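Local coordinates for natterin-like protein (Lethenteron camtschaticum, PDB 6IUL) that acts as a cytotoxic, pore-forming immune protein of the lamprey, probably recognising glycans through a jacalin-like lectin domain and perforating membranes with an aerolysin-type module, at residues K197-T202 with H238-S243; I268-D274 with Y299-T305. All blocks are in the same frame, centred on the assembly; numbering follows the deposited sequence.

Both contacts are antiparallel strand pairings in the aerolysin-type module, sharing one sheet: strand 184-200 of contact 1 runs beside strand 290-313 of contact 2. Their centres lie about 13 Å apart, and they meet directly, S198 OG 2.7 Å from Y299 OH and K197 O 2.9 Å from L302 N. Contact 1 is the shorter and more superficial, 433 Å² of buried surface against 713 Å²; its pairing ends at V240, just before strand 241-256, where E242 takes hydrogen bonds from H238 ND1 and A239 N. Contact 2 pairs the strands of a long hairpin, with a largely charged face that also carries L302 and Y304 and a buried face of small and apolar residues.

Contact 1 (K197-T202 with H238-S243); sequences KSSWST and HAVEES
An antiparallel β-pair in the elongated sheet of the aerolysin/ETX-MTX2 module joins the end of strand 184-200 to the start of strand 241-256. The short strands 197-200 and 241-243 run at 176° with axes 4.7 Å apart, all in extended conformation. S198 faces E242 as a hydrogen-bonded pair (CA-CA 5.2 Å), flanked by the non-hydrogen-bonded pairs K197-S243 (4.4 Å) and S199-E241 (4.5 Å). Backbone bonds are S198 N to E242 O and E242 N to S198 O, both 2.9 Å, then W200 N to V240 O, 3.0 Å. V240, with phi/psi of -60/-33, breaks the extended run between strands 228-238 and 241-256. K197, S199 and E241 put their side chains on one face with S243, where K197 CG lies 4.1 Å from S243 CB and S199 OG 3.7 Å from E241 CD. S198 and E242 occupy the other; S198 OG is hydrogen-bonded to Y299 OH. Packing rests mainly on V240 and on W200 (chi1 m), whose six-membered ring lies obliquely to the H238 ring, centroids 6.0 Å apart and planes at 39°, and whose NE1 hydrogen-bonds Y156 OH. T202 CG2 meets V240 CG1 at 4.0 Å. Within 238-243, the E242 carboxylate takes two hydrogen bonds: A239 N reaches E242 OE2 at 2.8 Å, and H238 ND1 donates to E242 OE1 at 2.9 Å.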
ATOM      1  N   LYS A 197      -8.376  -4.269  -5.656  1.00 39.38           N
ATOM      2  CA  LYS A 197      -8.380  -3.443  -4.448  1.00 40.00           C
ATOM      3  C   LYS A 197      -9.317  -3.984  -3.394  1.00 37.37           C
ATOM      4  O   LYS A 197     -10.391  -4.497  -3.728  1.00 34.88           O
ATOM      5  CB  LYS A 197      -8.743  -2.002  -4.783  1.00 44.16           C
ATOM      6  CG  LYS A 197      -7.681  -1.274  -5.582  1.00 52.64           C
ATOM      7  CD  LYS A 197      -7.852   0.244  -5.606  1.00 56.00           C
ATOM      8  CE  LYS A 197      -6.484   0.871  -5.907  1.00 64.36           C
ATOM      9  NZ  LYS A 197      -6.480   2.348  -6.020  1.00 70.31           N
ATOM     10  N   SER A 198      -8.925  -3.812  -2.133  1.00 34.55           N
ATOM     11  CA  SER A 198      -9.713  -4.204  -0.967  1.00 35.73           C
ATOM     12  C   SER A 198      -9.646  -3.121   0.126  1.00 40.54           C
ATOM     13  O   SER A 198      -8.568  -2.568   0.420  1.00 37.18           O
ATOM     14  CB  SER A 198      -9.176  -5.501  -0.395  1.00 36.30           C
ATOM     15  OG  SER A 198      -9.595  -6.624  -1.138  1.00 44.21           O
ATOM     16  N   SER A 199     -10.793  -2.819   0.723  1.00 38.89           N
ATOM     17  CA  SER A 199     -10.896  -1.799   1.763  1.00 37.24           C
ATOM     18  C   SER A 199     -12.019  -2.130   2.755  1.00 37.01           C
ATOM     19  O   SER A 199     -13.190  -2.257   2.391  1.00 35.73           O
ATOM     20  CB  SER A 199     -11.138  -0.439   1.161  1.00 40.89           C
ATOM     21  OG  SER A 199     -11.407   0.507   2.194  1.00 46.73           O
ATOM     22  N   TRP A 200     -11.658  -2.297   4.020  1.00 34.83           N
ATOM     23  CA  TRP A 200     -12.649  -2.407   5.087  1.00 34.56           C
ATOM     24  C   TRP A 200     -12.635  -1.135   5.916  1.00 36.23           C
ATOM     25  O   TRP A 200     -11.600  -0.775   6.472  1.00 44.01           O
ATOM     26  CB  TRP A 200     -12.352  -3.586   5.961  1.00 30.69           C
ATOM     27  CG  TRP A 200     -12.515  -4.938   5.332  1.00 31.56           C
ATOM     28  CD1 TRP A 200     -13.660  -5.698   5.303  1.00 30.03           C
ATOM     29  CD2 TRP A 200     -11.498  -5.727   4.703  1.00 30.82           C
ATOM     30  NE1 TRP A 200     -13.403  -6.903   4.725  1.00 29.18           N
ATOM     31  CE2 TRP A 200     -12.093  -6.937   4.321  1.00 31.39           C
ATOM     32  CE3 TRP A 200     -10.144  -5.517   4.418  1.00 33.42           C
ATOM     33  CZ2 TRP A 200     -11.390  -7.945   3.661  1.00 32.49           C
ATOM     34  CZ3 TRP A 200      -9.441  -6.494   3.763  1.00 33.74           C
ATOM     35  CH2 TRP A 200     -10.057  -7.721   3.406  1.00 34.88           C
ATOM     36  N   SER A 201     -13.777  -0.461   6.002  1.00 32.62           N
ATOM     37  CA  SER A 201     -13.872   0.818   6.684  1.00 32.45           C
ATOM     38  C   SER A 201     -13.604   0.619   8.195  1.00 32.20           C
ATOM     39  O   SER A 201     -13.907  -0.412   8.763  1.00 32.37           O
ATOM     40  CB  SER A 201     -15.231   1.476   6.445  1.00 28.13           C
ATOM     41  OG  SER A 201     -16.268   0.689   7.091  1.00 28.57           O
ATOM     42  N   THR A 202     -13.044   1.635   8.828  1.00 35.05           N
ATOM     43  CA  THR A 202     -12.864   1.630  10.275  1.00 34.79           C
ATOM     44  C   THR A 202     -13.319   2.954  10.858  1.00 33.39           C
ATOM     45  O   THR A 202     -13.404   3.932  10.152  1.00 29.71           O
ATOM     46  CB  THR A 202     -11.376   1.414  10.652  1.00 37.60           C
ATOM     47  OG1 THR A 202     -10.618   2.523  10.222  1.00 37.19           O
ATOM     48  CG2 THR A 202     -10.785   0.181   9.978  1.00 40.56           C
ATOM     49  N   HIS A 238      -4.552  -9.662   5.770  1.00 37.91           N
ATOM     50  CA  HIS A 238      -4.589  -8.462   4.908  1.00 38.45           C
ATOM     51  C   HIS A 238      -4.450  -7.202   5.752  1.00 37.94           C
ATOM     52  O   HIS A 238      -4.826  -7.180   6.914  1.00 32.47           O
ATOM     53  CB  HIS A 238      -5.922  -8.373   4.139  1.00 38.57           C
ATOM     54  CG  HIS A 238      -6.240  -9.596   3.341  1.00 45.87           C
ATOM     55  ND1 HIS A 238      -5.656  -9.853   2.115  1.00 50.39           N
ATOM     56  CD2 HIS A 238      -7.064 -10.639   3.595  1.00 47.30           C
ATOM     57  CE1 HIS A 238      -6.114 -11.003   1.651  1.00 58.19           C
ATOM     58  NE2 HIS A 238      -6.975 -11.496   2.524  1.00 53.76           N
ATOM     59  N   ALA A 239      -3.925  -6.135   5.164  1.00 34.56           N
ATOM     60  CA  ALA A 239      -4.052  -4.842   5.786  1.00 34.04           C
ATOM     61  C   ALA A 239      -5.474  -4.382   5.518  1.00 35.16           C
ATOM     62  O   ALA A 239      -6.154  -4.870   4.608  1.00 35.69           O
ATOM     63  CB  ALA A 239      -3.032  -3.860   5.227  1.00 32.59           C
ATOM     64  N   VAL A 240      -5.913  -3.411   6.298  1.00 33.98           N
ATOM     65  CA  VAL A 240      -7.255  -2.890   6.195  1.00 36.07           C
ATOM     66  C   VAL A 240      -7.526  -2.302   4.810  1.00 34.95           C
ATOM     67  O   VAL A 240      -8.654  -2.314   4.324  1.00 34.13           O
ATOM     68  CB  VAL A 240      -7.465  -1.871   7.333  1.00 38.44           C
ATOM     69  CG1 VAL A 240      -8.404  -0.786   6.965  1.00 44.78           C
ATOM     70  CG2 VAL A 240      -7.986  -2.579   8.568  1.00 41.59           C
ATOM     71  N   GLU A 241      -6.493  -1.735   4.207  1.00 35.98           N
ATOM     72  CA  GLU A 241      -6.563  -1.183   2.885  1.00 40.59           C
ATOM     73  C   GLU A 241      -5.414  -1.739   2.072  1.00 41.44           C
ATOM     74  O   GLU A 241      -4.252  -1.679   2.493  1.00 33.32           O
ATOM     75  CB  GLU A 241      -6.548   0.327   2.901  1.00 47.37           C
ATOM     76  CG  GLU A 241      -7.290   0.872   1.676  1.00 62.54           C
ATOM     77  CD  GLU A 241      -8.066   2.140   1.924  1.00 68.68           C
ATOM     78  OE1 GLU A 241      -8.288   2.497   3.101  1.00 78.56           O
ATOM     79  OE2 GLU A 241      -8.466   2.760   0.912  1.00 71.00           O
ATOM     80  N   GLU A 242      -5.745  -2.306   0.910  1.00 40.16           N
ATOM     81  CA  GLU A 242      -4.793  -3.154   0.216  1.00 43.96           C
ATOM     82  C   GLU A 242      -5.019  -3.110  -1.257  1.00 42.16           C
ATOM     83  O   GLU A 242      -6.147  -2.961  -1.716  1.00 34.77           O
ATOM     84  CB  GLU A 242      -4.928  -4.604   0.694  1.00 49.91           C
ATOM     85  CG  GLU A 242      -3.621  -5.337   0.623  1.00 59.96           C
ATOM     86  CD  GLU A 242      -3.575  -6.536   1.539  1.00 65.58           C
ATOM     87  OE1 GLU A 242      -4.222  -7.546   1.189  1.00 72.95           O
ATOM     88  OE2 GLU A 242      -2.860  -6.472   2.570  1.00 66.45           O
ATOM     89  N   SER A 243      -3.950  -3.243  -2.031  1.00 40.01           N
ATOM     90  CA  SER A 243      -4.101  -3.381  -3.471  1.00 41.09           C
ATOM     91  C   SER A 243      -3.141  -4.449  -3.959  1.00 40.90           C
ATOM     92  O   SER A 243      -2.106  -4.684  -3.341  1.00 37.77           O
ATOM     93  CB  SER A 243      -3.871  -2.055  -4.164  1.00 40.99           C
ATOM     94  OG  SER A 243      -2.517  -1.956  -4.477  1.00 50.01           O
TER

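Contact 2 (I268-D274 with Y299-T305); sequences IGRADID and YKGLTYT
This is a partly buried antiparallel pairing within the hairpin of strands 260-285 and 290-313. The extended strands 268-274 and 299-304 run at 168°, axes 4.6 Å apart. A271-T303 and I273-G301 are hydrogen-bonded pairs; R270-Y304, D272-L302 and D274-K300 are non-hydrogen-bonded. A271 N to T303 O, I273 N to G301 O and G301 N to I273 O measure 2.9 Å, T303 N to A271 O 3.0 Å. At T305 (chi1 p), T305 N reaches G269 O, but G269 N donates to side-chain T305 OG1, both 2.9 Å. On the face bearing R270 and Y304, D274 OD2 bridges K300 NZ (2.8 Å), R270 NH1 bridges D272 OD2 (2.9 Å), and L302 CD1 lies over the R270 guanidinium, 3.5 Å from CZ. I268 CD1 meets Y304 CD2 at 4.0 Å. On the other face I273 CD1 touches T303 CG2 at 3.9 Å; I273 also packs on P219 and F230. A CB on G301 would clash with Y299. Long antiparallel strands like these are characteristic of the aerolysin-type fold.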
ATOM      1  N   ILE A 268     -12.141  -8.825 -20.604  1.00 30.87           N
ATOM      2  CA  ILE A 268     -12.083  -9.101 -19.167  1.00 29.07           C
ATOM      3  C   ILE A 268     -13.198  -8.390 -18.460  1.00 28.80           C
ATOM      4  O   ILE A 268     -13.656  -7.328 -18.888  1.00 29.43           O
ATOM      5  CB  ILE A 268     -10.729  -8.732 -18.561  1.00 27.37           C
ATOM      6  CG1 ILE A 268     -10.521  -9.490 -17.258  1.00 29.35           C
ATOM      7  CG2 ILE A 268     -10.650  -7.238 -18.426  1.00 27.06           C
ATOM      8  CD1 ILE A 268      -9.173  -9.289 -16.593  1.00 30.41           C
ATOM      9  N   GLY A 269     -13.704  -9.012 -17.404  1.00 31.99           N
ATOM     10  CA  GLY A 269     -14.789  -8.374 -16.634  1.00 31.21           C
ATOM     11  C   GLY A 269     -14.279  -7.664 -15.379  1.00 29.70           C
ATOM     12  O   GLY A 269     -13.425  -8.188 -14.677  1.00 32.18           O
ATOM     13  N   ARG A 270     -14.836  -6.507 -15.097  1.00 30.56           N
ATOM     14  CA  ARG A 270     -14.457  -5.678 -13.956  1.00 35.81           C
ATOM     15  C   ARG A 270     -15.680  -5.430 -13.078  1.00 37.04           C
ATOM     16  O   ARG A 270     -16.736  -5.028 -13.573  1.00 37.89           O
ATOM     17  CB  ARG A 270     -13.961  -4.343 -14.481  1.00 36.36           C
ATOM     18  CG  ARG A 270     -13.563  -3.324 -13.454  1.00 42.26           C
ATOM     19  CD  ARG A 270     -13.234  -2.012 -14.151  1.00 46.10           C
ATOM     20  NE  ARG A 270     -12.599  -1.050 -13.234  1.00 55.27           N
ATOM     21  CZ  ARG A 270     -13.246  -0.232 -12.392  1.00 59.90           C
ATOM     22  NH1 ARG A 270     -14.579  -0.248 -12.310  1.00 61.06           N
ATOM     23  NH2 ARG A 270     -12.547   0.617 -11.638  1.00 53.23           N
ATOM     24  N   ALA A 271     -15.532  -5.632 -11.780  1.00 36.70           N
ATOM     25  CA  ALA A 271     -16.637  -5.403 -10.857  1.00 37.01           C
ATOM     26  C   ALA A 271     -16.228  -4.607  -9.643  1.00 38.56           C
ATOM     27  O   ALA A 271     -15.271  -4.969  -8.956  1.00 36.16           O
ATOM     28  CB  ALA A 271     -17.245  -6.733 -10.428  1.00 39.71           C
ATOM     29  N   ASP A 272     -16.963  -3.511  -9.405  1.00 42.65           N
ATOM     30  CA  ASP A 272     -16.893  -2.722  -8.168  1.00 41.20           C
ATOM     31  C   ASP A 272     -17.757  -3.368  -7.126  1.00 43.16           C
ATOM     32  O   ASP A 272     -18.911  -3.659  -7.391  1.00 38.33           O
ATOM     33  CB  ASP A 272     -17.358  -1.280  -8.393  1.00 41.49           C
ATOM     34  CG  ASP A 272     -16.313  -0.453  -9.159  1.00 47.59           C
ATOM     35  OD1 ASP A 272     -15.198  -0.253  -8.642  1.00 50.87           O
ATOM     36  OD2 ASP A 272     -16.582  -0.006 -10.283  1.00 53.17           O
ATOM     37  N   ILE A 273     -17.188  -3.600  -5.942  1.00 41.19           N
ATOM     38  CA  ILE A 273     -17.907  -4.245  -4.865  1.00 40.62           C
ATOM     39  C   ILE A 273     -18.147  -3.267  -3.713  1.00 47.78           C
ATOM     40  O   ILE A 273     -17.222  -2.598  -3.242  1.00 44.58           O
ATOM     41  CB  ILE A 273     -17.156  -5.476  -4.349  1.00 39.94           C
ATOM     42  CG1 ILE A 273     -16.843  -6.420  -5.511  1.00 38.90           C
ATOM     43  CG2 ILE A 273     -17.961  -6.171  -3.263  1.00 36.66           C
ATOM     44  CD1 ILE A 273     -16.198  -7.741  -5.128  1.00 37.93           C
ATOM     45  N   ASP A 274     -19.398  -3.180  -3.259  1.00 45.60           N
ATOM     46  CA  ASP A 274     -19.777  -2.243  -2.205  1.00 48.24           C
ATOM     47  C   ASP A 274     -20.787  -2.976  -1.317  1.00 45.78           C
ATOM     48  O   ASP A 274     -21.912  -3.226  -1.743  1.00 45.41           O
ATOM     49  CB  ASP A 274     -20.356  -0.961  -2.814  1.00 52.80           C
ATOM     50  CG  ASP A 274     -20.611   0.139  -1.777  1.00 65.35           C
ATOM     51  OD1 ASP A 274     -21.211  -0.132  -0.711  1.00 71.07           O
ATOM     52  OD2 ASP A 274     -20.243   1.307  -2.034  1.00 83.01           O
ATOM     53  N   TYR A 299     -17.339  -2.661   3.113  1.00 36.73           N
ATOM     54  CA  TYR A 299     -16.265  -3.158   2.282  1.00 35.01           C
ATOM     55  C   TYR A 299     -16.418  -2.615   0.896  1.00 38.69           C
ATOM     56  O   TYR A 299     -17.492  -2.716   0.282  1.00 41.91           O
ATOM     57  CB  TYR A 299     -16.219  -4.690   2.261  1.00 31.36           C
ATOM     58  CG  TYR A 299     -15.182  -5.256   1.325  1.00 34.68           C
ATOM     59  CD1 TYR A 299     -13.860  -5.414   1.724  1.00 33.48           C
ATOM     60  CD2 TYR A 299     -15.507  -5.591   0.003  1.00 33.59           C
ATOM     61  CE1 TYR A 299     -12.904  -5.906   0.868  1.00 35.47           C
ATOM     62  CE2 TYR A 299     -14.551  -6.097  -0.867  1.00 33.16           C
ATOM     63  CZ  TYR A 299     -13.251  -6.256  -0.438  1.00 34.11           C
ATOM     64  OH  TYR A 299     -12.275  -6.734  -1.280  1.00 32.14           O
ATOM     65  N   LYS A 300     -15.335  -2.009   0.418  1.00 38.09           N
ATOM     66  CA  LYS A 300     -15.222  -1.504  -0.931  1.00 42.66           C
ATOM     67  C   LYS A 300     -14.096  -2.295  -1.602  1.00 43.24           C
ATOM     68  O   LYS A 300     -12.972  -2.390  -1.087  1.00 40.73           O
ATOM     69  CB  LYS A 300     -14.885  -0.017  -0.939  1.00 48.37           C
ATOM     70  CG  LYS A 300     -16.067   0.891  -0.668  1.00 58.41           C
ATOM     71  CD  LYS A 300     -15.778   2.339  -1.040  1.00 68.87           C
ATOM     72  CE  LYS A 300     -17.012   3.214  -0.838  1.00 74.33           C
ATOM     73  NZ  LYS A 300     -18.040   2.988  -1.902  1.00 79.41           N
ATOM     74  N   GLY A 301     -14.397  -2.863  -2.756  1.00 40.50           N
ATOM     75  CA  GLY A 301     -13.421  -3.615  -3.487  1.00 41.40           C
ATOM     76  C   GLY A 301     -13.481  -3.360  -4.982  1.00 36.74           C
ATOM     77  O   GLY A 301     -14.450  -2.856  -5.500  1.00 34.95           O
ATOM     78  N   LEU A 302     -12.414  -3.758  -5.654  1.00 36.77           N
ATOM     79  CA  LEU A 302     -12.364  -3.832  -7.091  1.00 37.88           C
ATOM     80  C   LEU A 302     -11.788  -5.193  -7.442  1.00 35.46           C
ATOM     81  O   LEU A 302     -10.737  -5.592  -6.920  1.00 33.54           O
ATOM     82  CB  LEU A 302     -11.486  -2.727  -7.659  1.00 42.65           C
ATOM     83  CG  LEU A 302     -11.314  -2.744  -9.201  1.00 42.17           C
ATOM     84  CD1 LEU A 302     -12.669  -2.594  -9.878  1.00 41.46           C
ATOM     85  CD2 LEU A 302     -10.425  -1.601  -9.678  1.00 38.51           C
ATOM     86  N   THR A 303     -12.498  -5.942  -8.273  1.00 29.92           N
ATOM     87  CA  THR A 303     -12.018  -7.246  -8.685  1.00 31.37           C
ATOM     88  C   THR A 303     -12.227  -7.444 -10.191  1.00 32.26           C
ATOM     89  O   THR A 303     -12.943  -6.658 -10.848  1.00 30.64           O
ATOM     90  CB  THR A 303     -12.702  -8.365  -7.898  1.00 34.52           C
ATOM     91  OG1 THR A 303     -11.972  -9.584  -8.081  1.00 33.15           O
ATOM     92  CG2 THR A 303     -14.150  -8.575  -8.334  1.00 32.34           C
ATOM     93  N   TYR A 304     -11.580  -8.471 -10.724  1.00 30.48           N
ATOM     94  CA  TYR A 304     -11.654  -8.797 -12.139  1.00 31.73           C
ATOM     95  C   TYR A 304     -11.903 -10.284 -12.301  1.00 35.61           C
ATOM     96  O   TYR A 304     -11.474 -11.079 -11.468  1.00 35.39           O
ATOM     97  CB  TYR A 304     -10.383  -8.421 -12.891  1.00 28.51           C
ATOM     98  CG  TYR A 304     -10.151  -6.954 -13.096  1.00 26.73           C
ATOM     99  CD1 TYR A 304      -9.540  -6.168 -12.104  1.00 27.23           C
ATOM    100  CD2 TYR A 304     -10.493  -6.339 -14.296  1.00 27.68           C
ATOM    101  CE1 TYR A 304      -9.300  -4.819 -12.298  1.00 24.30           C
ATOM    102  CE2 TYR A 304     -10.257  -4.981 -14.506  1.00 27.34           C
ATOM    103  CZ  TYR A 304      -9.669  -4.229 -13.493  1.00 27.07           C
ATOM    104  OH  TYR A 304      -9.458  -2.882 -13.714  1.00 27.12           O
ATOM    105  N   THR A 305     -12.595 -10.651 -13.389  1.00 36.29           N
ATOM    106  CA  THR A 305     -12.713 -12.061 -13.774  1.00 35.51           C
ATOM    107  C   THR A 305     -11.449 -12.487 -14.520  1.00 35.02           C
ATOM    108  O   THR A 305     -10.534 -11.698 -14.755  1.00 33.75           O
ATOM    109  CB  THR A 305     -13.909 -12.277 -14.732  1.00 35.04           C
ATOM    110  OG1 THR A 305     -13.684 -11.547 -15.935  1.00 37.48           O
ATOM    111  CG2 THR A 305     -15.174 -11.735 -14.125  1.00 36.40           C
TER